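Side-chain contacts in putative hyaluronoglucosaminidase (PDB 6PWI), which probably hydrolyses N-acetylhexosaminides as a family 84 glycoside hydrolase, this chain being the part that carries the catalytic domain of a larger protein: residues A[66-71]-A[142-147]; A[374-379]-A[416-421]; A[595-598]-A[603-606]. All coordinates share one frame; numbering follows the deposited sequence.

Contact 1. Residues A[66-71]-A[142-147]; sequences EATKNR and KNTDSA. With EDO (1,2-ethanediol), chain I.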
loop_
_atom_site.group_PDB
_atom_site.type_symbol
_atom_site.label_atom_id
_atom_site.label_comp_id
_atom_site.label_asym_id
_atom_site.label_seq_id
_atom_site.Cartn_x
_atom_site.Cartn_y
_atom_site.Cartn_z
ATOM N N GLU A 66 12.359 -2.294 22.106
ATOM C CA GLU A 66 11.767 -1.052 22.579
ATOM C C GLU A 66 10.572 -0.658 21.710
ATOM O O GLU A 66 9.551 -0.204 22.231
ATOM C CB GLU A 66 12.798 0.072 22.695
ATOM C CG GLU A 66 13.616 0.021 23.981
ATOM C CD GLU A 66 12.874 0.184 25.307
ATOM O OE1 GLU A 66 12.176 1.213 25.482
ATOM O OE2 GLU A 66 12.999 -0.720 26.177
ATOM N N ALA A 67 10.707 -0.840 20.389
ATOM C CA ALA A 67 9.647 -0.486 19.456
ATOM C C ALA A 67 8.377 -1.279 19.768
ATOM O O ALA A 67 7.270 -0.755 19.655
ATOM C CB ALA A 67 10.112 -0.694 18.034
ATOM N N THR A 68 8.554 -2.534 20.191
ATOM C CA THR A 68 7.463 -3.446 20.489
ATOM C C THR A 68 6.814 -3.082 21.831
ATOM O O THR A 68 5.598 -3.174 21.968
ATOM C CB THR A 68 7.937 -4.901 20.338
ATOM O OG1 THR A 68 8.616 -5.011 19.085
ATOM C CG2 THR A 68 6.819 -5.919 20.379
ATOM N N LYS A 69 7.612 -2.663 22.820
ATOM C CA LYS A 69 7.046 -2.204 24.078
ATOM C C LYS A 69 6.184 -0.965 23.834
ATOM O O LYS A 69 5.047 -0.903 24.301
ATOM C CB LYS A 69 8.126 -1.936 25.131
ATOM C CG LYS A 69 9.046 -3.108 25.454
ATOM C CD LYS A 69 9.978 -2.838 26.622
ATOM C CE LYS A 69 11.115 -3.834 26.719
ATOM N NZ LYS A 69 11.776 -3.821 28.047
ATOM N N ASN A 70 6.729 0.009 23.089
ATOM C CA ASN A 70 6.059 1.271 22.792
ATOM C C ASN A 70 4.725 1.028 22.086
ATOM O O ASN A 70 3.761 1.765 22.298
ATOM C CB ASN A 70 6.946 2.209 21.972
ATOM C CG ASN A 70 8.059 2.836 22.788
ATOM O OD1 ASN A 70 7.884 3.122 23.970
ATOM N ND2 ASN A 70 9.202 3.073 22.172
ATOM N N ARG A 71 4.680 -0.015 21.251
ATOM C CA ARG A 71 3.466 -0.371 20.537
ATOM C C ARG A 71 2.368 -0.801 21.514
ATOM O O ARG A 71 1.201 -0.470 21.306
ATOM C CB ARG A 71 3.744 -1.424 19.459
ATOM C CG ARG A 71 2.589 -1.645 18.490
ATOM C CD ARG A 71 2.174 -0.401 17.725
ATOM N NE ARG A 71 1.906 -0.748 16.341
ATOM C CZ ARG A 71 1.494 0.103 15.408
ATOM N NH1 ARG A 71 1.286 1.371 15.716
ATOM N NH2 ARG A 71 1.290 -0.318 14.172
ATOM N N LYS A 142 6.901 -15.474 16.900
ATOM C CA LYS A 142 8.094 -16.258 16.611
ATOM C C LYS A 142 9.334 -15.410 16.879
ATOM O O LYS A 142 10.409 -15.948 17.129
ATOM C CB LYS A 142 8.077 -16.806 15.183
ATOM C CG LYS A 142 8.156 -15.769 14.071
ATOM C CD LYS A 142 8.140 -16.385 12.684
ATOM C CE LYS A 142 9.291 -17.338 12.427
ATOM N NZ LYS A 142 9.072 -18.135 11.199
ATOM N N ASN A 143 9.155 -14.085 16.839
ATOM C CA ASN A 143 10.194 -13.130 17.180
ATOM C C ASN A 143 9.519 -11.821 17.579
ATOM O O ASN A 143 8.291 -11.735 17.589
ATOM C CB ASN A 143 11.184 -12.947 16.029
ATOM C CG ASN A 143 10.483 -12.687 14.712
ATOM O OD1 ASN A 143 9.600 -11.831 14.630
ATOM N ND2 ASN A 143 10.845 -13.438 13.683
ATOM N N THR A 144 10.335 -10.802 17.882
ATOM C CA THR A 144 9.825 -9.527 18.363
ATOM C C THR A 144 8.968 -8.841 17.292
ATOM O O THR A 144 7.910 -8.289 17.609
ATOM C CB THR A 144 10.936 -8.675 19.000
ATOM O OG1 THR A 144 10.321 -7.665 19.802
ATOM C CG2 THR A 144 11.891 -8.061 17.999
ATOM N N ASP A 145 9.420 -8.897 16.028
ATOM C CA ASP A 145 8.680 -8.340 14.903
ATOM C C ASP A 145 7.256 -8.903 14.865
ATOM O O ASP A 145 6.295 -8.152 14.701
ATOM C CB ASP A 145 9.399 -8.583 13.572
ATOM C CG ASP A 145 10.688 -7.798 13.378
ATOM O OD1 ASP A 145 10.889 -6.791 14.087
ATOM O OD2 ASP A 145 11.479 -8.195 12.506
ATOM N N SER A 146 7.130 -10.228 15.029
ATOM C CA SER A 146 5.839 -10.902 14.997
ATOM C C SER A 146 4.997 -10.559 16.224
ATOM O O SER A 146 3.772 -10.476 16.132
ATOM C CB SER A 146 6.016 -12.379 14.857
ATOM O OG SER A 146 6.796 -12.668 13.709
ATOM N N ALA A 147 5.656 -10.360 17.374
ATOM C CA ALA A 147 4.931 -9.933 18.559
ATOM C C ALA A 147 4.294 -8.574 18.285
ATOM O O ALA A 147 3.135 -8.353 18.624
ATOM C CB ALA A 147 5.830 -9.908 19.777
HETATM C C1 EDO I . 10.858 -15.725 8.072
HETATM O O1 EDO I . 10.167 -16.923 8.357
HETATM C C2 EDO I . 10.155 -14.575 8.677
HETATM O O2 EDO I . 9.285 -14.990 9.713
#
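In the N-terminal domain, which matches glycosyl hydrolase family 20 domain 2, Thr-68 of helix 66-78 meets Thr-144 and Ala-147 in the first turn of helix 144-158. The polar link is hydroxyl to hydroxyl: Thr-144 OG1 donates to Thr-68 OG1 over 3.2 Å. Asp-65 closes a small network round this pair, its backbone N hydrogen-bonded to Thr-144 OG1 and its OD1 to Thr-68 OG1, so each threonine hydroxyl has two partners. With chi1 at -162°, Thr-144 holds OG1 opposite its own backbone N and sends it out toward the other helix. The apolar share is small, the methyl Thr-68 CG2 resting 4.2 Å from Ala-147 CB.

Helix 144-158 is started by Asn-143 at the N-cap. Its OD1 accepts from Ser-146 N at 3.0 Å, and also from Ser-146 OG at 3.1 Å, the hydroxyl sitting above the carbonyl plane. Two donors thus grip one amide oxygen, which holds the Asn-143 side chain over the first turn. Just before it, Lys-142 NZ reaches an ethanediol molecule, presumably a crystallisation additive, with O1 at 3.3 Å, and also bonds the carbonyls of Phe-122 and Asn-124.

Helix 66-78 forms the beta-alpha-beta crossover between parallel strands 55-60 and 82-85, whereas helix 144-158 follows strand 136-141 of the same sheet. Thr-68 and Arg-71 continue the packing onto Phe-148 and Ile-151, one turn or more along helix 144-158, and Asp-145 turns to a salt bridge with Lys-248, just beyond helix 231-247.

Contact 2. Residues A[374-379]-A[416-421]; sequences ETFEFF and TNFKGI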
loop_
_atom_site.group_PDB
_atom_site.type_symbol
_atom_site.label_atom_id
_atom_site.label_comp_id
_atom_site.label_asym_id
_atom_site.label_seq_id
_atom_site.Cartn_x
_atom_site.Cartn_y
_atom_site.Cartn_z
ATOM N N GLU A 374 1.305 -17.759 -13.807
ATOM C CA GLU A 374 2.098 -18.088 -14.986
ATOM C C GLU A 374 3.392 -17.273 -15.019
ATOM O O GLU A 374 4.456 -17.810 -15.328
ATOM C CB GLU A 374 1.304 -17.896 -16.283
ATOM C CG GLU A 374 0.209 -18.926 -16.504
ATOM C CD GLU A 374 -1.078 -18.757 -15.700
ATOM O OE1 GLU A 374 -1.344 -17.639 -15.176
ATOM O OE2 GLU A 374 -1.824 -19.755 -15.593
ATOM N N THR A 375 3.296 -15.978 -14.698
ATOM C CA THR A 375 4.469 -15.119 -14.689
ATOM C C THR A 375 5.483 -15.585 -13.638
ATOM O O THR A 375 6.691 -15.480 -13.855
ATOM C CB THR A 375 4.099 -13.633 -14.573
ATOM O OG1 THR A 375 5.209 -12.910 -15.103
ATOM C CG2 THR A 375 3.812 -13.164 -13.163
ATOM N N PHE A 376 4.985 -16.094 -12.504
ATOM C CA PHE A 376 5.857 -16.545 -11.432
ATOM C C PHE A 376 6.473 -17.897 -11.778
ATOM O O PHE A 376 7.630 -18.143 -11.442
ATOM C CB PHE A 376 5.147 -16.487 -10.076
ATOM C CG PHE A 376 4.827 -15.084 -9.625
ATOM C CD1 PHE A 376 5.751 -14.058 -9.784
ATOM C CD2 PHE A 376 3.607 -14.780 -9.043
ATOM C CE1 PHE A 376 5.452 -12.761 -9.391
ATOM C CE2 PHE A 376 3.319 -13.485 -8.632
ATOM C CZ PHE A 376 4.237 -12.476 -8.818
ATOM N N GLU A 377 5.710 -18.754 -12.473
ATOM C CA GLU A 377 6.237 -20.022 -12.963
ATOM C C GLU A 377 7.404 -19.749 -13.910
ATOM O O GLU A 377 8.420 -20.444 -13.875
ATOM C CB GLU A 377 5.168 -20.835 -13.700
ATOM C CG GLU A 377 4.198 -21.577 -12.800
ATOM C CD GLU A 377 2.930 -22.101 -13.471
ATOM O OE1 GLU A 377 2.814 -22.003 -14.722
ATOM O OE2 GLU A 377 2.050 -22.617 -12.742
ATOM N N PHE A 378 7.236 -18.735 -14.767
ATOM C CA PHE A 378 8.265 -18.392 -15.733
ATOM C C PHE A 378 9.521 -17.930 -14.995
ATOM O O PHE A 378 10.622 -18.399 -15.286
ATOM C CB PHE A 378 7.786 -17.335 -16.735
ATOM C CG PHE A 378 8.910 -16.810 -17.595
ATOM C CD1 PHE A 378 9.249 -17.438 -18.782
ATOM C CD2 PHE A 378 9.679 -15.732 -17.185
ATOM C CE1 PHE A 378 10.303 -16.979 -19.558
ATOM C CE2 PHE A 378 10.734 -15.276 -17.959
ATOM C CZ PHE A 378 11.043 -15.896 -19.146
ATOM N N PHE A 379 9.330 -16.995 -14.054
ATOM C CA PHE A 379 10.428 -16.419 -13.297
ATOM C C PHE A 379 11.210 -17.526 -12.597
ATOM O O PHE A 379 12.439 -17.525 -12.627
ATOM C CB PHE A 379 9.923 -15.393 -12.278
ATOM C CG PHE A 379 11.024 -14.751 -11.470
ATOM C CD1 PHE A 379 11.562 -13.529 -11.849
ATOM C CD2 PHE A 379 11.545 -15.380 -10.347
ATOM C CE1 PHE A 379 12.581 -12.942 -11.114
ATOM C CE2 PHE A 379 12.570 -14.799 -9.618
ATOM C CZ PHE A 379 13.081 -13.580 -10.000
ATOM N N THR A 416 0.197 -18.451 -5.436
ATOM C CA THR A 416 0.855 -18.903 -4.217
ATOM C C THR A 416 2.384 -18.863 -4.327
ATOM O O THR A 416 3.074 -19.030 -3.326
ATOM C CB THR A 416 0.399 -20.327 -3.855
ATOM O OG1 THR A 416 0.749 -21.194 -4.937
ATOM C CG2 THR A 416 -1.088 -20.435 -3.594
ATOM N N ASN A 417 2.924 -18.654 -5.532
ATOM C CA ASN A 417 4.303 -19.047 -5.793
ATOM C C ASN A 417 5.246 -17.840 -5.839
ATOM O O ASN A 417 6.017 -17.683 -6.790
ATOM C CB ASN A 417 4.401 -19.911 -7.059
ATOM C CG ASN A 417 3.752 -19.281 -8.278
ATOM O OD1 ASN A 417 2.881 -18.416 -8.155
ATOM N ND2 ASN A 417 4.167 -19.708 -9.463
ATOM N N PHE A 418 5.209 -16.998 -4.797
ATOM C CA PHE A 418 6.039 -15.803 -4.783
ATOM C C PHE A 418 6.260 -15.327 -3.351
ATOM O O PHE A 418 5.501 -15.694 -2.456
ATOM C CB PHE A 418 5.485 -14.726 -5.727
ATOM C CG PHE A 418 4.221 -14.047 -5.269
ATOM C CD1 PHE A 418 4.229 -12.709 -4.916
ATOM C CD2 PHE A 418 3.027 -14.746 -5.182
ATOM C CE1 PHE A 418 3.068 -12.082 -4.492
ATOM C CE2 PHE A 418 1.866 -14.115 -4.761
ATOM C CZ PHE A 418 1.887 -12.782 -4.420
ATOM N N LYS A 419 7.292 -14.488 -3.175
ATOM C CA LYS A 419 7.901 -14.191 -1.888
ATOM C C LYS A 419 7.220 -13.001 -1.215
ATOM O O LYS A 419 7.405 -12.778 -0.023
ATOM C CB LYS A 419 9.385 -13.852 -2.073
ATOM C CG LYS A 419 10.290 -15.016 -2.440
ATOM C CD LYS A 419 11.766 -14.671 -2.427
ATOM C CE LYS A 419 12.635 -15.851 -2.029
ATOM N NZ LYS A 419 14.061 -15.612 -2.363
ATOM N N GLY A 420 6.453 -12.219 -1.982
ATOM C CA GLY A 420 5.845 -11.013 -1.446
ATOM C C GLY A 420 5.660 -9.939 -2.510
ATOM O O GLY A 420 5.975 -10.149 -3.677
ATOM N N ILE A 421 5.158 -8.774 -2.087
ATOM C CA ILE A 421 4.734 -7.772 -3.046
ATOM C C ILE A 421 4.948 -6.374 -2.467
ATOM O O ILE A 421 4.718 -6.141 -1.279
ATOM C CB ILE A 421 3.275 -8.042 -3.485
ATOM C CG1 ILE A 421 2.766 -7.001 -4.487
ATOM C CG2 ILE A 421 2.350 -8.204 -2.285
ATOM C CD1 ILE A 421 1.639 -7.495 -5.377
HETATM O O HOH W 1 8.236 -17.078 -8.748
#
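Phe-376 and Phe-418 stack where helix 373-383, lying between the sixth and seventh strands of the (beta/alpha)8 barrel, packs against the chain entering the eighth strand. The aromatic contact is an offset stack, with centroids 4.6 Å apart and planes only 11° from parallel. The displacement puts Phe-376 CE2 over the face of Phe-418, 3.5 Å from its CG. A CH-pi contact adds to it: Phe-418 CB lies 3.7 Å from the Phe-376 ring centroid, almost on the ring normal, while Thr-375 CG2 covers the opposite face of that ring. Phe-418 also makes a cation-pi pair with Arg-446. Around the aromatic pair, Phe-376 touches Ala-387 and Met-389 of the seventh strand and Phe-418 touches Tyr-442 of helix 433-444.

The amide of Asn-417 contributes by van der Waals contact, since no direct hydrogen bond joins the two segments. A chi1 of 53° folds the amide back toward the helix, where its plane stands nearly upright to the Phe-376 ring. OD1 sits at the ring edge, 3.8 Å from Phe-376 CD2, and ND2 lies 3.4 Å from Phe-376 CB. ND2 has a weak hydrogen bond to the carbonyl of Gln-373, at the helix start.

A water supplies the polar link, donating to Phe-376 O and to Asn-417 O, each 3.0 Å from the water oxygen.

Contact 3. Residues A[595-598]-A[603-606]; sequences HRTP and QSRP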
loop_
_atom_site.group_PDB
_atom_site.type_symbol
_atom_site.label_atom_id
_atom_site.label_comp_id
_atom_site.label_asym_id
_atom_site.label_seq_id
_atom_site.Cartn_x
_atom_site.Cartn_y
_atom_site.Cartn_z
ATOM N N HIS A 595 -8.812 22.992 -14.330
ATOM C CA HIS A 595 -7.993 22.893 -13.130
ATOM C C HIS A 595 -6.587 22.391 -13.460
ATOM O O HIS A 595 -6.365 21.772 -14.497
ATOM C CB HIS A 595 -8.705 22.039 -12.078
ATOM C CG HIS A 595 -10.143 22.404 -11.922
ATOM N ND1 HIS A 595 -10.555 23.489 -11.161
ATOM C CD2 HIS A 595 -11.265 21.856 -12.439
ATOM C CE1 HIS A 595 -11.871 23.580 -11.201
ATOM N NE2 HIS A 595 -12.329 22.584 -11.978
ATOM N N ARG A 596 -5.635 22.671 -12.560
ATOM C CA ARG A 596 -4.235 22.354 -12.804
ATOM C C ARG A 596 -3.593 21.812 -11.531
ATOM O O ARG A 596 -3.874 22.292 -10.436
ATOM C CB ARG A 596 -3.487 23.603 -13.279
ATOM C CG ARG A 596 -3.915 24.108 -14.649
ATOM C CD ARG A 596 -3.594 23.122 -15.753
ATOM N NE ARG A 596 -4.055 23.614 -17.041
ATOM C CZ ARG A 596 -5.277 23.440 -17.552
ATOM N NH1 ARG A 596 -6.208 22.772 -16.888
ATOM N NH2 ARG A 596 -5.563 23.947 -18.737
ATOM N N THR A 597 -2.726 20.810 -11.688
ATOM C CA THR A 597 -1.989 20.240 -10.569
ATOM C C THR A 597 -0.510 20.116 -10.934
ATOM O O THR A 597 -0.163 19.994 -12.109
ATOM C CB THR A 597 -2.564 18.882 -10.131
ATOM O OG1 THR A 597 -2.479 17.948 -11.212
ATOM C CG2 THR A 597 -3.980 18.970 -9.608
ATOM N N PRO A 598 0.405 20.113 -9.936
ATOM C CA PRO A 598 1.843 20.103 -10.219
ATOM C C PRO A 598 2.357 18.761 -10.742
ATOM O O PRO A 598 1.976 17.701 -10.250
ATOM C CB PRO A 598 2.457 20.431 -8.851
ATOM C CG PRO A 598 1.452 19.876 -7.853
ATOM C CD PRO A 598 0.099 20.112 -8.493
ATOM N N GLN A 603 2.862 21.588 -15.261
ATOM C CA GLN A 603 1.490 21.480 -14.781
ATOM C C GLN A 603 0.710 20.433 -15.573
ATOM O O GLN A 603 0.998 20.171 -16.738
ATOM C CB GLN A 603 0.799 22.845 -14.819
ATOM C CG GLN A 603 1.151 23.737 -13.634
ATOM C CD GLN A 603 0.120 24.817 -13.422
ATOM O OE1 GLN A 603 -0.266 25.519 -14.355
ATOM N NE2 GLN A 603 -0.346 24.951 -12.189
ATOM N N SER A 604 -0.290 19.840 -14.913
ATOM C CA SER A 604 -1.133 18.822 -15.518
ATOM C C SER A 604 -2.603 19.099 -15.202
ATOM O O SER A 604 -2.925 19.660 -14.155
ATOM C CB SER A 604 -0.699 17.452 -15.063
ATOM O OG SER A 604 -1.705 16.476 -15.281
ATOM N N ARG A 605 -3.484 18.701 -16.129
ATOM C CA ARG A 605 -4.927 18.888 -16.014
ATOM C C ARG A 605 -5.556 17.644 -15.380
ATOM O O ARG A 605 -5.590 16.578 -15.991
ATOM C CB ARG A 605 -5.514 19.210 -17.394
ATOM C CG ARG A 605 -7.026 19.072 -17.514
ATOM C CD ARG A 605 -7.536 19.425 -18.904
ATOM N NE ARG A 605 -7.052 18.526 -19.947
ATOM C CZ ARG A 605 -7.624 17.369 -20.285
ATOM N NH1 ARG A 605 -8.709 16.949 -19.651
ATOM N NH2 ARG A 605 -7.106 16.632 -21.253
ATOM N N PRO A 606 -6.057 17.719 -14.127
ATOM C CA PRO A 606 -6.664 16.553 -13.489
ATOM C C PRO A 606 -7.935 16.208 -14.251
ATOM O O PRO A 606 -8.696 17.101 -14.633
ATOM C CB PRO A 606 -6.949 17.002 -12.053
ATOM C CG PRO A 606 -6.967 18.514 -12.122
ATOM C CD PRO A 606 -6.047 18.901 -13.260
HETATM O O HOH W 2 -9.309 19.904 -14.850
HETATM O O HOH W 3 -3.295 16.104 -13.226
#
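The guanidinium of Arg-596 lies beside the open end of the beta hairpin 597-604, with Arg-605 CB obliquely placed 3.7 Å from its NH1. The Arg-605 guanidinium itself leads away, its plane turned 73° from the other, and its NH1 forms a salt bridge with Glu-607. In the plane of the Arg-596 guanidinium lies His-595 O, 2.6 Å from NH1, although NH1 stands above the carbonyl plane; Arg-593 O is a second acceptor. The bend at chi2 (-65°) folds the Arg-596 chain back toward this carbonyl. On the side of the hairpin away from Thr-597 and Ser-604, the amide of Gln-603 brings NE2 to 3.6 Å from Arg-596 CB, and the two side chains cross at about a right angle. The Pro-606 ring meets His-595 CB and Thr-597 CG2 with its CG, and both Pro-606 and Thr-597 pack on Trp-549 of helix 540-572.

Thr-597 and Ser-604 form the antiparallel hydrogen-bonded pair, with Thr-597 N to Ser-604 O at 2.7 Å and Ser-604 N to Thr-597 O at 2.8 Å. Their side chains share a face, where a water is bound by both hydroxyls, 2.8 Å from Thr-597 OG1 and 2.6 Å from Ser-604 OG.

How the contacts relate
From the N terminus the three contacts follow one another in series; none nests in or crosses another. Contact 1 closes a loop of 70 residues of mixed helix and strand within the N-terminal alpha/beta domain. Contact 2 closes 36 residues of the barrel, tying the helix after the sixth strand to the eighth strand; its nearest atoms lie about 13 Å from contact 1. Contact 3 spans just four residues, the strand ends and turn of a hairpin that follows the long C-terminal helices, and lies about 43 Å, centre to centre, from contact 1, across the centre of the chain. Beside helix 540-572, the hairpin also touches loops at Ile-189 and Asn-400, so it bridges the helical part and the barrel region.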